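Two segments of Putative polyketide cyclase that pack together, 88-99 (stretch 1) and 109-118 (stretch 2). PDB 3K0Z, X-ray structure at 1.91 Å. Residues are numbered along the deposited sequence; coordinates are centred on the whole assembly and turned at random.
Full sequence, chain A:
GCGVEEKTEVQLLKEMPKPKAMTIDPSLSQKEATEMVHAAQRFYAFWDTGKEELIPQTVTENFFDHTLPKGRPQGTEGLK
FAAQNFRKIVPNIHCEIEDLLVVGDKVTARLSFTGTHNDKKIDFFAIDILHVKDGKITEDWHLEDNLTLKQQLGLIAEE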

# COMPACT_ATOMS: atom_id res chain seq x y z
N LYS A 88 12.12 18.62 -10.86
CA LYS A 88 13.46 19.16 -10.97
C LYS A 88 14.53 18.09 -11.34
O LYS A 88 15.56 18.42 -11.93
CB LYS A 88 13.83 19.85 -9.65
CG LYS A 88 12.94 21.08 -9.37
CD LYS A 88 13.37 21.80 -8.09
CE LYS A 88 12.32 22.83 -7.63
NZ LYS A 88 12.75 23.43 -6.30
N ILE A 89 14.29 16.83 -10.94
CA ILE A 89 15.17 15.71 -11.26
C ILE A 89 14.61 14.80 -12.37
O ILE A 89 15.37 14.35 -13.21
CB ILE A 89 15.41 14.79 -10.05
CG1 ILE A 89 15.74 15.57 -8.78
CG2 ILE A 89 16.63 13.85 -10.36
CD1 ILE A 89 17.10 16.32 -8.88
N VAL A 90 13.30 14.53 -12.34
CA VAL A 90 12.63 13.66 -13.33
C VAL A 90 11.41 14.37 -13.90
O VAL A 90 10.30 14.04 -13.55
CB VAL A 90 12.15 12.31 -12.71
CG1 VAL A 90 11.59 11.34 -13.78
CG2 VAL A 90 13.30 11.62 -11.95
N PRO A 91 11.63 15.33 -14.81
CA PRO A 91 10.48 15.99 -15.40
C PRO A 91 9.68 15.09 -16.36
O PRO A 91 8.49 15.30 -16.52
CB PRO A 91 11.08 17.18 -16.15
CG PRO A 91 12.49 16.84 -16.37
CD PRO A 91 12.90 15.89 -15.28
N ASN A 92 10.32 14.11 -17.01
CA ASN A 92 9.56 13.18 -17.84
C ASN A 92 9.05 12.03 -16.95
O ASN A 92 9.67 10.96 -16.87
CB ASN A 92 10.40 12.62 -18.96
CG ASN A 92 9.61 11.73 -19.89
OD1 ASN A 92 8.39 11.91 -20.05
ND2 ASN A 92 10.28 10.76 -20.49
N ILE A 93 7.91 12.28 -16.31
CA ILE A 93 7.27 11.37 -15.38
C ILE A 93 5.75 11.34 -15.62
O ILE A 93 5.16 12.36 -15.96
CB ILE A 93 7.55 11.81 -13.89
CG1 ILE A 93 7.20 10.65 -12.93
CG2 ILE A 93 6.79 13.15 -13.54
CD1 ILE A 93 8.12 9.42 -13.07
N HIS A 94 5.15 10.16 -15.41
CA HIS A 94 3.75 9.88 -15.70
C HIS A 94 3.21 8.93 -14.65
O HIS A 94 3.92 7.96 -14.28
CB HIS A 94 3.67 9.25 -17.10
CG HIS A 94 4.37 10.07 -18.14
ND1 HIS A 94 3.77 11.13 -18.77
CD2 HIS A 94 5.65 10.05 -18.59
CE1 HIS A 94 4.63 11.70 -19.60
NE2 HIS A 94 5.78 11.06 -19.50
N CYS A 95 1.98 9.16 -14.22
CA CYS A 95 1.33 8.36 -13.15
C CYS A 95 0.07 7.68 -13.70
O CYS A 95 -0.74 8.36 -14.31
CB CYS A 95 0.94 9.31 -12.02
SG CYS A 95 0.06 8.51 -10.66
N GLU A 96 -0.07 6.37 -13.46
CA GLU A 96 -1.25 5.59 -13.83
C GLU A 96 -1.79 4.83 -12.61
O GLU A 96 -1.02 4.47 -11.73
CB GLU A 96 -0.88 4.62 -14.92
CG GLU A 96 -0.60 5.28 -16.24
CD GLU A 96 -0.69 4.25 -17.41
OE1 GLU A 96 0.07 3.25 -17.43
OE2 GLU A 96 -1.56 4.42 -18.29
N ILE A 97 -3.10 4.66 -12.55
CA ILE A 97 -3.74 3.91 -11.49
C ILE A 97 -3.91 2.44 -11.95
O ILE A 97 -4.68 2.13 -12.91
CB ILE A 97 -5.17 4.52 -11.13
CG1 ILE A 97 -5.11 6.01 -10.78
CG2 ILE A 97 -5.89 3.67 -10.02
CD1 ILE A 97 -6.53 6.68 -10.68
N GLU A 98 -3.14 1.56 -11.33
CA GLU A 98 -3.24 0.15 -11.62
C GLU A 98 -4.44 -0.53 -10.99
O GLU A 98 -5.06 -1.41 -11.60
CB GLU A 98 -1.98 -0.59 -11.23
CG GLU A 98 -0.72 -0.08 -11.90
CD GLU A 98 -0.71 -0.31 -13.40
OE1 GLU A 98 -1.20 -1.36 -13.84
OE2 GLU A 98 -0.24 0.56 -14.14
N ASP A 99 -4.81 -0.14 -9.79
CA ASP A 99 -5.91 -0.81 -9.12
C ASP A 99 -6.48 0.16 -8.07
O ASP A 99 -5.74 0.97 -7.51
CB ASP A 99 -5.42 -2.13 -8.53
CG ASP A 99 -6.55 -3.09 -8.11
OD1 ASP A 99 -7.75 -2.85 -8.38
OD2 ASP A 99 -6.20 -4.12 -7.46
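Stretch 2 (109-118) ARLSFTGTHN

Stretch 2 lies beside stretch 1 as its antiparallel sheet neighbour, a contact built on backbone hydrogen bonds, with one beta bulge and two differently furnished faces. Residues 109-117 form an extended strand whose N-to-C direction makes 142° with that of strand 93-99; the axes approach to 4.6 Å, and the contact buries 901 Å².

The register runs Ile 93 with Gly 115, His 94 with Thr 114, Cys 95 with Phe 113, Glu 96 with Ser 112 and Ile 97 with Leu 111. Wide and narrow pairs alternate: CA of Glu 96 and CA of Ser 112 are 5.3 Å apart and joined by two bonds, Glu 96 N to Ser 112 O and Ser 112 N to Glu 96 O, each 2.9 Å, whereas CA of Ile 97 and CA of Leu 111 stand at 4.7 Å. The register then slips by one, pairing Asp 99 with Arg 110. At this bulge Arg 110 O accepts from Glu 98 N at 2.7 Å and, weakly, from Asp 99 N at 3.3 Å, while Arg 110 N donates to Asp 99 O at 2.9 Å. Glu 98, with phi/psi of -77/-37, leaves the extended conformation, and its CB points toward stretch 2. Its OE2 accepts from Ser 112 OG at 2.5 Å, and its CB covers one face of the Arg 110 guanidinium, 3.4 Å from NH1.

One face is apolar: Ile 97 CG1 meets Leu 111 CD1 at 4.0 Å, and Cys 95 CB meets Phe 113 CE1 at 3.7 Å. His 94, Glu 96, Asp 99, Thr 114, Ser 112 and Arg 110 form the polar face. Gly 115 fits a tight spot, its CA 3.1 Å from Asn 92 O; an ideal CB there would clash with that oxygen. Beyond it, Asn 92 ND2 donates to Thr 116 OG1 at 2.9 Å, and His 117 ND1 to Ile 89 O at 3.2 Å.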

# COMPACT_ATOMS: atom_id res chain seq x y z
N ALA A 109 -5.28 2.78 -3.49
CA ALA A 109 -4.81 2.91 -4.87
C ALA A 109 -3.43 2.29 -5.01
O ALA A 109 -2.56 2.53 -4.14
CB ALA A 109 -4.75 4.43 -5.32
N ARG A 110 -3.24 1.52 -6.08
CA ARG A 110 -1.93 1.05 -6.44
C ARG A 110 -1.53 1.78 -7.72
O ARG A 110 -2.23 1.69 -8.75
CB ARG A 110 -1.91 -0.47 -6.66
CG ARG A 110 -0.58 -1.03 -7.09
CD ARG A 110 -0.55 -2.59 -7.04
NE ARG A 110 -1.45 -3.24 -7.99
CZ ARG A 110 -1.18 -3.46 -9.27
NH1 ARG A 110 -0.07 -3.01 -9.81
NH2 ARG A 110 -2.06 -4.10 -10.02
N LEU A 111 -0.41 2.46 -7.66
CA LEU A 111 0.06 3.32 -8.75
C LEU A 111 1.30 2.82 -9.47
O LEU A 111 2.08 2.04 -8.89
CB LEU A 111 0.38 4.71 -8.19
CG LEU A 111 -0.74 5.51 -7.48
CD1 LEU A 111 -2.16 5.45 -8.21
CD2 LEU A 111 -0.85 5.19 -5.96
N SER A 112 1.44 3.18 -10.75
CA SER A 112 2.67 2.95 -11.50
C SER A 112 3.17 4.33 -11.95
O SER A 112 2.37 5.17 -12.39
CB SER A 112 2.48 1.99 -12.68
OG SER A 112 1.36 2.38 -13.45
N PHE A 113 4.46 4.59 -11.74
CA PHE A 113 5.10 5.82 -12.17
C PHE A 113 6.16 5.42 -13.18
O PHE A 113 7.05 4.61 -12.86
CB PHE A 113 5.78 6.53 -11.01
CG PHE A 113 4.83 7.20 -10.07
CD1 PHE A 113 4.42 8.52 -10.30
CD2 PHE A 113 4.36 6.53 -8.95
CE1 PHE A 113 3.53 9.15 -9.44
CE2 PHE A 113 3.47 7.16 -8.07
CZ PHE A 113 3.05 8.46 -8.33
N THR A 114 6.11 6.00 -14.37
CA THR A 114 7.04 5.66 -15.43
C THR A 114 7.56 6.91 -16.12
O THR A 114 6.92 7.96 -16.15
CB THR A 114 6.38 4.75 -16.50
OG1 THR A 114 5.29 5.45 -17.07
CG2 THR A 114 5.85 3.48 -15.88
N GLY A 115 8.77 6.79 -16.67
CA GLY A 115 9.36 7.92 -17.38
C GLY A 115 10.81 7.63 -17.73
O GLY A 115 11.18 6.48 -17.98
N THR A 116 11.63 8.67 -17.75
CA THR A 116 13.02 8.49 -18.04
C THR A 116 13.85 9.45 -17.24
O THR A 116 13.37 10.47 -16.80
CB THR A 116 13.31 8.73 -19.53
OG1 THR A 116 12.98 10.08 -19.86
CG2 THR A 116 12.52 7.76 -20.48
N HIS A 117 15.12 9.12 -17.09
CA HIS A 117 16.09 9.97 -16.40
C HIS A 117 17.38 9.65 -17.07
O HIS A 117 17.72 8.48 -17.19
CB HIS A 117 16.19 9.62 -14.92
CG HIS A 117 17.26 10.37 -14.21
ND1 HIS A 117 17.13 11.71 -13.89
CD2 HIS A 117 18.51 10.01 -13.83
CE1 HIS A 117 18.24 12.12 -13.31
NE2 HIS A 117 19.10 11.11 -13.27
N ASN A 118 18.06 10.68 -17.52
CA ASN A 118 19.20 10.52 -18.38
C ASN A 118 18.82 9.58 -19.51
O ASN A 118 17.77 9.75 -20.15
CB ASN A 118 20.43 10.08 -17.58
CG ASN A 118 20.88 11.13 -16.57
OD1 ASN A 118 20.61 12.33 -16.73
ND2 ASN A 118 21.55 10.69 -15.51
O HOH W 1 13.00 13.14 -16.90
O HOH W 2 3.21 5.53 -15.71
O HOH W 3 2.18 3.25 -16.05
O HOH W 4 -1.84 -3.92 -12.91
O HOH W 5 -3.60 -4.60 -6.96